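Side-chain contacts in DUF2787 domain-containing protein (Vibrio cholerae, PDB 2V1L), which is of unknown function but shares structural homology with human P32 and is encoded on the pathogenicity island VPI-2: residues K15-L20 with Q124-N129; A22-E27 with D140-T145; S48-E53 with P88-C93; L131-V134 with A138-D141. All coordinates share one frame; numbering follows the deposited sequence.

Interaction 1 of 4, residues K15-L20 with Q124-N129; sequences KPFHAL and QLWESN
Phe17, in the first turns of helix 15-29, meets Trp126 and Glu127 of helix 117-135, and it is the residue through which segment 15-20 touches segment 124-129. Just before it, Pro16 points toward helix 117-135 but touches it beyond 124-129, at Leu131, a turn further along. At Phe17 the backbones come to 7.7 Å between the CA atoms of Phe17 and Glu127, a gap filled by side chains. CG of Phe17 lies anti to the backbone N (chi1 -170°), which carries the ring into the interior between the helices and the sheet. There Phe17 CE1 comes 3.9 Å from Trp126 CZ3 and almost as near to CH2; it arrives at the edge of the indole, close to the indole plane, and the two side chains cross at about a right angle. The extended chain of Glu127 comes alongside the root of the phenyl group: CG packs on Phe17 CD1 at 3.8 Å, while OE1 stands 3.3 Å from Phe17 CB, with ring and carboxylate planes only 15° apart. Following Phe17, His18 turns its ring to Phe6, and Leu20 packs on Phe130.

No hydrogen bond joins the two segments. The buried carboxylate is satisfied elsewhere, OE1 by the hydroxyl of Tyr123 and OE2 by that of Ser14, and this pair of bonds fixes its rotation. The contact is therefore van der Waals packing beside a tethered acid, continued by Ile62, Ile74 and Ile77 of the sheet beneath Phe17.

Interaction 2 of 4, residues A22-E27 with D140-T145; sequences ANILSE and DDISLT
The axis of helix 22-27 passes strand 141-144 at a closest approach of 10.0 Å, with 65° between their N-to-C directions, and the nearest CA atoms are those of Ile24 and Leu144. Both of these residues point their side chains into the gap. Ile24 CG2, anti to the backbone N (chi1 of CG1 -72°), meets Leu144 CD1 at 3.7 Å, and Leu144 CD1 also lies 3.9 Å from the carbonyl O of Ile24. The two side chains run past each other in opposite directions, and they touch methyl against methyl. The other branch of Ile24 reaches toward the start of the strand, where CD1 comes 4.3 Å from Ile142 CG2. Leu25 starts out away from the strand, yet its CD2 returns to within 4.4 Å of Leu144 CD1.

Ile24 and Leu25 also pack on Met43 of the neighbouring strand 41-46, which pairs antiparallel with 141-144 through backbone bonds such as that of Ser143 with Asn44. Across the helix-strand interface itself there is no hydrogen bond. Branched aliphatic side chains alone join it, so its cohesion comes from partial burial of aliphatic groups, without the directional restraint that polar bonds would supply.

Interaction 3 of 4, residues S48-E53 with P88-C93; sequences SSYSAE and PELERC
Tyr50 brings one edge of its ring against Leu90: CE2 lies 3.9 Å from Leu90 CD2, and that methyl sits in the ring plane. The phenol is carried there by a first torsion of 177°, which places CG anti to the backbone N. Leu90 starts its side chain across the line between the segments, but its end bends nearer, and the two side chains pass in opposite directions. A second apolar touch lies two residues along the loop, where Ala52 CB approaches Pro88 CB at 3.7 Å and is equally near Pro88 CG, so the methyl bridges one side of the pyrrolidine ring. The CA atoms of Ala52 and Pro88 are the nearest pair at 6.6 Å, and the touching parts run 138° apart.

The Tyr50 hydroxyl is bonded to the backbone N of Tyr82 in strand 72-82, and the Tyr50 ring also meets those of Tyr82 and His58. Thus strand 72-82, which pairs with 90-93, lies under both sides of the contact: Ala52 and Leu90 each touch Tyr82. Two small apolar touches, with no hydrogen bond between the segments, join the loop to strand 90-93 and the residues leading into it; one polar anchor of the loop is the Tyr50 hydroxyl on Tyr82 N.

Interaction 4 of 4, residues L131-V134 with A138-D141; sequences LAYV and AFDD
Phe139 turns its ring back under the end of helix 117-135, where CE2 meets two consecutive residues of that helix. It lies 3.8 Å from Tyr133 CB and 3.9 Å from Val134 CG2, and the valine methyl arrives at the ring edge, near its plane. A first torsion of -54°, with CG beside the backbone N, swings the ring from the loop toward the helix. Val134 and Phe139 meet at a slant.

Next to this buried ring, Ala138 CB packs 3.8 Å from Tyr133 CB and 3.3 Å from Tyr133 O. The tyrosine leaves the backbone toward the loop, but its ring leads away and makes an edge-to-face contact with Phe57, a residue that Ala138 and Phe139 also touch.

The polar edge is backbone. Ala138 N donates to Tyr133 O at 2.8 Å with an N-H...O angle of 163°; the donor stands 31° from the carbonyl plane. The same oxygen takes a weak hydrogen bond from Thr136 OG1, whose hydroxyl is also bonded to Ala132 O. A water links the next peptide groups weakly, accepting from Phe139 N at 3.3 Å and donating to Val134 O at 3.4 Å. The bond from Ala138 N back to Tyr133 O, five residues earlier, is a pi-turn (6→1) hydrogen bond at the helix C-terminus; with an aromatic side chain folded back on the helix, it forms the helix-to-strand turn from which the chain enters strand 141-144 of the antiparallel sheet.

How the interactions relate
Interaction 1 is fully buried, interactions 2 and 4 are partly buried, and interaction 3 lies at the surface. Helix 15-29 is held twice, by helix 117-135 in interaction 1 and by strand 141-144 in interaction 2. Interaction 4 joins that second helix to that strand through their connecting turn, and touches interaction 1 where Leu20 CD1 packs 3.7 Å from Val134 CG1. Interaction 3 touches interactions 2 and 4 through a probable hydrogen bond of Ser48 OG with Asp140 OD2, the residue those two share, and does not touch interaction 1. Aromatic rings take part in 1, 3 and 4, whereas 2 is purely aliphatic; 4 alone adds a backbone hydrogen bond between its segments.

Interaction 1 of 4, residues K15-L20 with Q124-N129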
loop_
_atom_site.group_PDB
_atom_site.type_symbol
_atom_site.label_atom_id
_atom_site.label_comp_id
_atom_site.label_asym_id
_atom_site.label_seq_id
_atom_site.Cartn_x
_atom_site.Cartn_y
_atom_site.Cartn_z
ATOM N N LYS A 15 6.123 7.003 10.190
ATOM C CA LYS A 15 5.703 8.405 10.175
ATOM C C LYS A 15 5.705 9.026 8.769
ATOM O O LYS A 15 4.715 9.634 8.377
ATOM C CB LYS A 15 6.533 9.226 11.172
ATOM C CG LYS A 15 6.126 8.932 12.599
ATOM C CD LYS A 15 7.053 9.612 13.570
ATOM C CE LYS A 15 6.322 9.909 14.854
ATOM N NZ LYS A 15 5.305 10.971 14.589
ATOM N N PRO A 16 6.785 8.844 7.989
ATOM C CA PRO A 16 6.713 9.324 6.606
ATOM C C PRO A 16 5.554 8.725 5.785
ATOM O O PRO A 16 5.002 9.402 4.919
ATOM C CB PRO A 16 8.059 8.887 6.028
ATOM C CG PRO A 16 8.949 8.809 7.207
ATOM C CD PRO A 16 8.110 8.279 8.290
ATOM N N PHE A 17 5.175 7.479 6.067
ATOM C CA PHE A 17 4.057 6.850 5.353
ATOM C C PHE A 17 2.752 7.500 5.813
ATOM O O PHE A 17 1.915 7.810 5.011
ATOM C CB PHE A 17 4.045 5.343 5.570
ATOM C CG PHE A 17 3.075 4.597 4.674
ATOM C CD1 PHE A 17 3.414 4.284 3.365
ATOM C CD2 PHE A 17 1.844 4.163 5.167
ATOM C CE1 PHE A 17 2.526 3.576 2.553
ATOM C CE2 PHE A 17 0.945 3.456 4.352
ATOM C CZ PHE A 17 1.283 3.166 3.041
ATOM N N HIS A 18 2.605 7.752 7.104
ATOM C CA HIS A 18 1.395 8.461 7.588
ATOM C C HIS A 18 1.261 9.860 7.015
ATOM O O HIS A 18 0.171 10.264 6.593
ATOM C CB HIS A 18 1.339 8.479 9.107
ATOM C CG HIS A 18 1.084 7.130 9.711
ATOM N ND1 HIS A 18 1.815 6.636 10.770
ATOM C CD2 HIS A 18 0.176 6.174 9.401
ATOM C CE1 HIS A 18 1.366 5.434 11.092
ATOM N NE2 HIS A 18 0.366 5.137 10.282
ATOM N N ALA A 19 2.382 10.575 6.980
ATOM C CA ALA A 19 2.497 11.890 6.341
ATOM C C ALA A 19 2.134 11.881 4.858
ATOM O O ALA A 19 1.496 12.817 4.386
ATOM C CB ALA A 19 3.925 12.470 6.542
ATOM N N LEU A 20 2.563 10.864 4.107
ATOM C CA LEU A 20 2.090 10.712 2.722
ATOM C C LEU A 20 0.573 10.541 2.669
ATOM O O LEU A 20 -0.108 11.234 1.899
ATOM C CB LEU A 20 2.785 9.553 1.990
ATOM C CG LEU A 20 2.233 9.176 0.603
ATOM C CD1 LEU A 20 2.342 10.320 -0.436
ATOM C CD2 LEU A 20 2.911 7.950 0.082
ATOM N N GLN A 124 8.758 -3.568 5.797
ATOM C CA GLN A 124 9.720 -2.481 5.923
ATOM C C GLN A 124 10.442 -2.215 4.617
ATOM O O GLN A 124 10.686 -1.072 4.285
ATOM C CB GLN A 124 10.761 -2.825 6.996
ATOM C CG GLN A 124 10.196 -2.719 8.410
ATOM C CD GLN A 124 11.260 -3.071 9.410
ATOM O OE1 GLN A 124 12.092 -3.957 9.161
ATOM N NE2 GLN A 124 11.279 -2.352 10.527
ATOM N N LEU A 125 10.815 -3.276 3.929
ATOM C CA LEU A 125 11.418 -3.163 2.620
ATOM C C LEU A 125 10.459 -2.620 1.600
ATOM O O LEU A 125 10.816 -1.722 0.878
ATOM C CB LEU A 125 11.995 -4.500 2.140
ATOM C CG LEU A 125 13.226 -4.976 2.898
ATOM C CD1 LEU A 125 13.329 -6.517 2.797
ATOM C CD2 LEU A 125 14.501 -4.342 2.372
ATOM N N TRP A 126 9.253 -3.193 1.519
ATOM C CA TRP A 126 8.221 -2.663 0.623
ATOM C C TRP A 126 8.004 -1.153 0.841
ATOM O O TRP A 126 7.933 -0.369 -0.135
ATOM C CB TRP A 126 6.860 -3.374 0.825
ATOM C CG TRP A 126 5.849 -2.728 -0.055
ATOM C CD1 TRP A 126 5.679 -2.956 -1.380
ATOM C CD2 TRP A 126 4.959 -1.655 0.293
ATOM N NE1 TRP A 126 4.707 -2.123 -1.877
ATOM C CE2 TRP A 126 4.247 -1.315 -0.870
ATOM C CE3 TRP A 126 4.668 -0.979 1.481
ATOM C CZ2 TRP A 126 3.266 -0.325 -0.882
ATOM C CZ3 TRP A 126 3.708 0.032 1.467
ATOM C CH2 TRP A 126 3.020 0.344 0.289
ATOM N N GLU A 127 7.848 -0.751 2.101
ATOM C CA GLU A 127 7.495 0.645 2.404
ATOM C C GLU A 127 8.612 1.652 2.109
ATOM O O GLU A 127 8.334 2.753 1.671
ATOM C CB GLU A 127 7.069 0.796 3.866
ATOM C CG GLU A 127 6.411 2.157 4.192
ATOM C CD GLU A 127 6.446 2.468 5.689
ATOM O OE1 GLU A 127 5.390 2.384 6.356
ATOM O OE2 GLU A 127 7.541 2.781 6.197
ATOM N N SER A 128 9.852 1.276 2.398
ATOM C CA SER A 128 11.067 2.050 2.047
ATOM C C SER A 128 11.189 2.264 0.510
ATOM O O SER A 128 11.460 3.368 0.006
ATOM C CB SER A 128 12.295 1.290 2.626
ATOM O OG SER A 128 13.504 1.647 1.965
ATOM N N ASN A 129 10.928 1.206 -0.241
ATOM C CA ASN A 129 10.852 1.289 -1.703
ATOM C C ASN A 129 9.730 2.234 -2.157
ATOM O O ASN A 129 9.958 3.189 -2.899
ATOM C CB ASN A 129 10.641 -0.118 -2.282
ATOM C CG ASN A 129 11.904 -0.978 -2.249
ATOM O OD1 ASN A 129 11.862 -2.169 -2.580
ATOM N ND2 ASN A 129 13.029 -0.385 -1.868
#

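Interaction 2 of 4, residues A22-E27 with D140-T145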
loop_
_atom_site.group_PDB
_atom_site.type_symbol
_atom_site.label_atom_id
_atom_site.label_comp_id
_atom_site.label_asym_id
_atom_site.label_seq_id
_atom_site.Cartn_x
_atom_site.Cartn_y
_atom_site.Cartn_z
ATOM N N ALA A 22 -1.743 11.202 5.095
ATOM C CA ALA A 22 -2.356 12.430 5.614
ATOM C C ALA A 22 -2.401 13.520 4.547
ATOM O O ALA A 22 -3.427 14.179 4.370
ATOM C CB ALA A 22 -1.607 12.922 6.865
ATOM N N ASN A 23 -1.297 13.685 3.824
ATOM C CA ASN A 23 -1.206 14.715 2.807
ATOM C C ASN A 23 -2.239 14.534 1.712
ATOM O O ASN A 23 -2.904 15.490 1.314
ATOM C CB ASN A 23 0.201 14.772 2.194
ATOM C CG ASN A 23 0.504 16.116 1.557
ATOM O OD1 ASN A 23 0.849 16.195 0.374
ATOM N ND2 ASN A 23 0.363 17.191 2.341
ATOM N N ILE A 24 -2.370 13.304 1.227
ATOM C CA ILE A 24 -3.277 13.012 0.118
ATOM C C ILE A 24 -4.750 13.145 0.515
ATOM O O ILE A 24 -5.575 13.571 -0.293
ATOM C CB ILE A 24 -2.954 11.657 -0.535
ATOM C CG1 ILE A 24 -1.650 11.782 -1.331
ATOM C CG2 ILE A 24 -4.087 11.207 -1.448
ATOM C CD1 ILE A 24 -1.093 10.470 -1.821
ATOM N N LEU A 25 -5.070 12.818 1.765
ATOM C CA LEU A 25 -6.427 13.014 2.271
ATOM C C LEU A 25 -6.835 14.485 2.175
ATOM O O LEU A 25 -7.724 14.827 1.393
ATOM C CB LEU A 25 -6.574 12.500 3.708
ATOM C CG LEU A 25 -6.601 10.996 3.966
ATOM C CD1 LEU A 25 -6.941 10.748 5.419
ATOM C CD2 LEU A 25 -7.608 10.317 3.074
ATOM N N SER A 26 -6.158 15.350 2.933
ATOM C CA SER A 26 -6.534 16.764 3.012
ATOM C C SER A 26 -6.360 17.535 1.695
ATOM O O SER A 26 -7.116 18.477 1.433
ATOM C CB SER A 26 -5.836 17.471 4.183
ATOM O OG SER A 26 -4.429 17.320 4.128
ATOM N N GLU A 27 -5.390 17.122 0.870
ATOM C CA GLU A 27 -5.226 17.654 -0.489
ATOM C C GLU A 27 -6.467 17.458 -1.352
ATOM O O GLU A 27 -6.717 18.242 -2.271
ATOM C CB GLU A 27 -4.045 17.000 -1.201
ATOM C CG GLU A 27 -2.756 17.813 -1.202
ATOM C CD GLU A 27 -1.773 17.360 -2.287
ATOM O OE1 GLU A 27 -1.646 16.134 -2.524
ATOM O OE2 GLU A 27 -1.126 18.236 -2.907
ATOM N N ASP A 140 2.995 8.826 -12.370
ATOM C CA ASP A 140 2.302 9.919 -13.090
ATOM C C ASP A 140 0.771 9.985 -12.917
ATOM O O ASP A 140 0.123 10.841 -13.523
ATOM C CB ASP A 140 2.663 9.914 -14.586
ATOM C CG ASP A 140 2.720 8.509 -15.191
ATOM O OD1 ASP A 140 3.013 7.556 -14.451
ATOM O OD2 ASP A 140 2.505 8.354 -16.415
ATOM N N ASP A 141 0.196 9.105 -12.087
ATOM C CA ASP A 141 -1.260 8.949 -11.967
ATOM C C ASP A 141 -1.625 8.522 -10.550
ATOM O O ASP A 141 -1.595 7.334 -10.229
ATOM C CB ASP A 141 -1.730 7.898 -13.002
ATOM C CG ASP A 141 -3.259 7.640 -13.002
ATOM O OD1 ASP A 141 -4.007 8.120 -12.111
ATOM O OD2 ASP A 141 -3.700 6.897 -13.918
ATOM N N ILE A 142 -1.959 9.482 -9.696
ATOM C CA ILE A 142 -2.410 9.181 -8.329
ATOM C C ILE A 142 -3.849 9.653 -8.132
ATOM O O ILE A 142 -4.129 10.855 -8.198
ATOM C CB ILE A 142 -1.519 9.845 -7.259
ATOM C CG1 ILE A 142 -0.055 9.415 -7.413
ATOM C CG2 ILE A 142 -2.039 9.531 -5.869
ATOM C CD1 ILE A 142 0.879 10.026 -6.385
ATOM N N SER A 143 -4.756 8.716 -7.883
ATOM C CA SER A 143 -6.181 9.028 -7.790
ATOM C C SER A 143 -6.752 8.669 -6.417
ATOM O O SER A 143 -6.227 7.777 -5.734
ATOM C CB SER A 143 -6.948 8.287 -8.890
ATOM O OG SER A 143 -7.200 6.946 -8.505
ATOM N N LEU A 144 -7.811 9.372 -6.014
ATOM C CA LEU A 144 -8.546 9.069 -4.779
ATOM C C LEU A 144 -10.034 8.848 -5.093
ATOM O O LEU A 144 -10.603 9.564 -5.909
ATOM C CB LEU A 144 -8.340 10.183 -3.741
ATOM C CG LEU A 144 -8.722 9.866 -2.294
ATOM C CD1 LEU A 144 -7.734 10.433 -1.287
ATOM C CD2 LEU A 144 -10.126 10.357 -1.989
ATOM N N THR A 145 -10.654 7.851 -4.471
ATOM C CA THR A 145 -12.027 7.478 -4.807
ATOM C C THR A 145 -12.886 7.319 -3.554
ATOM O O THR A 145 -12.471 6.690 -2.586
ATOM C CB THR A 145 -12.081 6.178 -5.664
ATOM O OG1 THR A 145 -11.340 6.364 -6.875
ATOM C CG2 THR A 145 -13.510 5.821 -6.031
#

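Interaction 3 of 4, residues S48-E53 with P88-C93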
loop_
_atom_site.group_PDB
_atom_site.type_symbol
_atom_site.label_atom_id
_atom_site.label_comp_id
_atom_site.label_asym_id
_atom_site.label_seq_id
_atom_site.Cartn_x
_atom_site.Cartn_y
_atom_site.Cartn_z
ATOM N N SER A 48 1.845 5.097 -15.470
ATOM C CA SER A 48 1.128 4.846 -16.731
ATOM C C SER A 48 1.974 4.080 -17.749
ATOM O O SER A 48 1.424 3.494 -18.676
ATOM C CB SER A 48 0.613 6.147 -17.332
ATOM O OG SER A 48 1.645 6.771 -18.092
ATOM N N SER A 49 3.298 4.047 -17.565
ATOM C CA SER A 49 4.182 3.313 -18.482
ATOM C C SER A 49 4.380 1.811 -18.165
ATOM O O SER A 49 4.907 1.068 -19.001
ATOM C CB SER A 49 5.556 4.016 -18.592
ATOM O OG SER A 49 6.306 3.907 -17.382
ATOM N N TYR A 50 3.956 1.374 -16.970
ATOM C CA TYR A 50 4.225 0.011 -16.488
ATOM C C TYR A 50 3.630 -1.034 -17.408
ATOM O O TYR A 50 2.427 -1.042 -17.630
ATOM C CB TYR A 50 3.713 -0.196 -15.043
ATOM C CG TYR A 50 3.908 -1.606 -14.513
ATOM C CD1 TYR A 50 5.177 -2.169 -14.422
ATOM C CD2 TYR A 50 2.818 -2.374 -14.110
ATOM C CE1 TYR A 50 5.356 -3.462 -13.946
ATOM C CE2 TYR A 50 2.988 -3.679 -13.626
ATOM C CZ TYR A 50 4.250 -4.209 -13.554
ATOM O OH TYR A 50 4.418 -5.491 -13.087
ATOM N N SER A 51 4.471 -1.909 -17.943
ATOM C CA SER A 51 3.996 -2.958 -18.835
ATOM C C SER A 51 4.598 -4.300 -18.446
ATOM O O SER A 51 5.547 -4.359 -17.655
ATOM C CB SER A 51 4.320 -2.621 -20.302
ATOM O OG SER A 51 5.585 -3.161 -20.685
ATOM N N ALA A 52 4.050 -5.371 -19.011
ATOM C CA ALA A 52 4.444 -6.740 -18.668
ATOM C C ALA A 52 5.897 -7.095 -19.008
ATOM O O ALA A 52 6.533 -7.864 -18.282
ATOM C CB ALA A 52 3.473 -7.746 -19.296
ATOM N N GLU A 53 6.434 -6.554 -20.097
ATOM C CA GLU A 53 7.860 -6.790 -20.397
ATOM C C GLU A 53 8.657 -5.541 -20.804
ATOM O O GLU A 53 9.610 -5.636 -21.578
ATOM C CB GLU A 53 8.062 -7.952 -21.392
ATOM C CG GLU A 53 8.126 -9.340 -20.716
ATOM C CD GLU A 53 8.326 -10.468 -21.707
ATOM O OE1 GLU A 53 9.505 -10.789 -22.002
ATOM O OE2 GLU A 53 7.307 -11.044 -22.180
ATOM N N PRO A 88 -0.496 -11.924 -20.220
ATOM C CA PRO A 88 -0.260 -11.335 -18.894
ATOM C C PRO A 88 -1.389 -10.435 -18.353
ATOM O O PRO A 88 -1.903 -9.566 -19.069
ATOM C CB PRO A 88 1.000 -10.495 -19.135
ATOM C CG PRO A 88 0.887 -10.076 -20.644
ATOM C CD PRO A 88 -0.179 -10.952 -21.285
ATOM N N GLU A 89 -1.752 -10.646 -17.086
ATOM C CA GLU A 89 -2.682 -9.747 -16.376
ATOM C C GLU A 89 -2.109 -9.320 -15.034
ATOM O O GLU A 89 -1.147 -9.915 -14.554
ATOM C CB GLU A 89 -4.061 -10.406 -16.191
ATOM C CG GLU A 89 -4.953 -10.343 -17.434
ATOM C CD GLU A 89 -6.040 -11.423 -17.452
ATOM O OE1 GLU A 89 -6.703 -11.634 -16.399
ATOM O OE2 GLU A 89 -6.232 -12.055 -18.528
ATOM N N LEU A 90 -2.699 -8.280 -14.450
ATOM C CA LEU A 90 -2.311 -7.770 -13.129
ATOM C C LEU A 90 -2.838 -8.671 -12.018
ATOM O O LEU A 90 -4.033 -8.920 -11.927
ATOM C CB LEU A 90 -2.812 -6.332 -12.917
ATOM C CG LEU A 90 -2.049 -5.201 -13.621
ATOM C CD1 LEU A 90 -2.870 -3.921 -13.627
ATOM C CD2 LEU A 90 -0.690 -4.953 -12.996
ATOM N N GLU A 91 -1.918 -9.184 -11.210
ATOM C CA GLU A 91 -2.229 -10.014 -10.053
ATOM C C GLU A 91 -1.725 -9.285 -8.821
ATOM O O GLU A 91 -0.779 -8.510 -8.927
ATOM C CB GLU A 91 -1.478 -11.344 -10.151
ATOM C CG GLU A 91 -1.934 -12.246 -11.295
ATOM C CD GLU A 91 -1.579 -13.715 -11.074
ATOM O OE1 GLU A 91 -1.355 -14.127 -9.911
ATOM O OE2 GLU A 91 -1.535 -14.467 -12.068
ATOM N N ARG A 92 -2.345 -9.542 -7.664
ATOM C CA ARG A 92 -1.817 -9.074 -6.384
ATOM C C ARG A 92 -0.420 -9.654 -6.279
ATOM O O ARG A 92 -0.208 -10.822 -6.595
ATOM C CB ARG A 92 -2.654 -9.559 -5.189
ATOM C CG ARG A 92 -4.096 -9.024 -5.155
ATOM C CD ARG A 92 -4.707 -9.306 -3.783
ATOM N NE ARG A 92 -6.146 -9.072 -3.763
ATOM C CZ ARG A 92 -6.946 -9.397 -2.751
ATOM N NH1 ARG A 92 -6.464 -9.993 -1.667
ATOM N NH2 ARG A 92 -8.243 -9.136 -2.831
ATOM N N CYS A 93 0.529 -8.841 -5.852
ATOM C CA CYS A 93 1.929 -9.247 -5.816
ATOM C C CYS A 93 2.391 -9.328 -4.365
ATOM O O CYS A 93 2.979 -10.322 -3.940
ATOM C CB CYS A 93 2.756 -8.213 -6.574
ATOM S SG CYS A 93 4.505 -8.554 -6.548
#

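Interaction 4 of 4, residues L131-V134 with A138-D141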
loop_
_atom_site.group_PDB
_atom_site.type_symbol
_atom_site.label_atom_id
_atom_site.label_comp_id
_atom_site.label_asym_id
_atom_site.label_seq_id
_atom_site.Cartn_x
_atom_site.Cartn_y
_atom_site.Cartn_z
ATOM N N LEU A 131 8.010 4.582 -0.621
ATOM C CA LEU A 131 8.319 5.979 -0.259
ATOM C C LEU A 131 9.393 6.639 -1.142
ATOM O O LEU A 131 9.239 7.803 -1.518
ATOM C CB LEU A 131 8.658 6.132 1.245
ATOM C CG LEU A 131 7.451 5.873 2.159
ATOM C CD1 LEU A 131 7.844 5.870 3.633
ATOM C CD2 LEU A 131 6.285 6.872 1.881
ATOM N N ALA A 132 10.429 5.888 -1.515
ATOM C CA ALA A 132 11.388 6.371 -2.518
ATOM C C ALA A 132 10.735 6.697 -3.867
ATOM O O ALA A 132 11.030 7.739 -4.479
ATOM C CB ALA A 132 12.552 5.410 -2.694
ATOM N N TYR A 133 9.862 5.810 -4.326
ATOM C CA TYR A 133 9.157 5.953 -5.608
ATOM C C TYR A 133 8.281 7.189 -5.609
ATOM O O TYR A 133 8.325 7.972 -6.535
ATOM C CB TYR A 133 8.227 4.748 -5.859
ATOM C CG TYR A 133 8.924 3.408 -5.932
ATOM C CD1 TYR A 133 10.288 3.319 -6.164
ATOM C CD2 TYR A 133 8.192 2.205 -5.750
ATOM C CE1 TYR A 133 10.932 2.083 -6.230
ATOM C CE2 TYR A 133 8.824 0.961 -5.817
ATOM C CZ TYR A 133 10.177 0.915 -6.051
ATOM O OH TYR A 133 10.801 -0.300 -6.094
ATOM N N VAL A 134 7.448 7.327 -4.582
ATOM C CA VAL A 134 6.606 8.501 -4.414
ATOM C C VAL A 134 7.383 9.824 -4.348
ATOM O O VAL A 134 7.051 10.772 -5.046
ATOM C CB VAL A 134 5.738 8.387 -3.178
ATOM C CG1 VAL A 134 4.940 9.669 -3.009
ATOM C CG2 VAL A 134 4.775 7.189 -3.310
ATOM N N ALA A 138 7.539 8.642 -9.177
ATOM C CA ALA A 138 7.513 7.490 -10.061
ATOM C C ALA A 138 6.122 7.277 -10.663
ATOM O O ALA A 138 5.983 6.681 -11.721
ATOM C CB ALA A 138 7.949 6.253 -9.314
ATOM N N PHE A 139 5.102 7.759 -9.979
ATOM C CA PHE A 139 3.731 7.548 -10.413
ATOM C C PHE A 139 3.141 8.817 -11.042
ATOM O O PHE A 139 2.792 9.746 -10.322
ATOM C CB PHE A 139 2.862 7.116 -9.219
ATOM C CG PHE A 139 3.393 5.916 -8.466
ATOM C CD1 PHE A 139 3.314 4.640 -9.011
ATOM C CD2 PHE A 139 3.966 6.072 -7.192
ATOM C CE1 PHE A 139 3.818 3.514 -8.310
ATOM C CE2 PHE A 139 4.453 4.954 -6.477
ATOM C CZ PHE A 139 4.380 3.685 -7.037
ATOM N N ASP A 140 2.995 8.826 -12.370
ATOM C CA ASP A 140 2.302 9.919 -13.090
ATOM C C ASP A 140 0.771 9.985 -12.917
ATOM O O ASP A 140 0.123 10.841 -13.523
ATOM C CB ASP A 140 2.663 9.914 -14.586
ATOM C CG ASP A 140 2.720 8.509 -15.191
ATOM O OD1 ASP A 140 3.013 7.556 -14.451
ATOM O OD2 ASP A 140 2.505 8.354 -16.415
ATOM N N ASP A 141 0.196 9.105 -12.087
ATOM C CA ASP A 141 -1.260 8.949 -11.967
ATOM C C ASP A 141 -1.625 8.522 -10.550
ATOM O O ASP A 141 -1.595 7.334 -10.229
ATOM C CB ASP A 141 -1.730 7.898 -13.002
ATOM C CG ASP A 141 -3.259 7.640 -13.002
ATOM O OD1 ASP A 141 -4.007 8.120 -12.111
ATOM O OD2 ASP A 141 -3.700 6.897 -13.918
HETATM O O HOH W 1 4.705 9.775 -7.338
#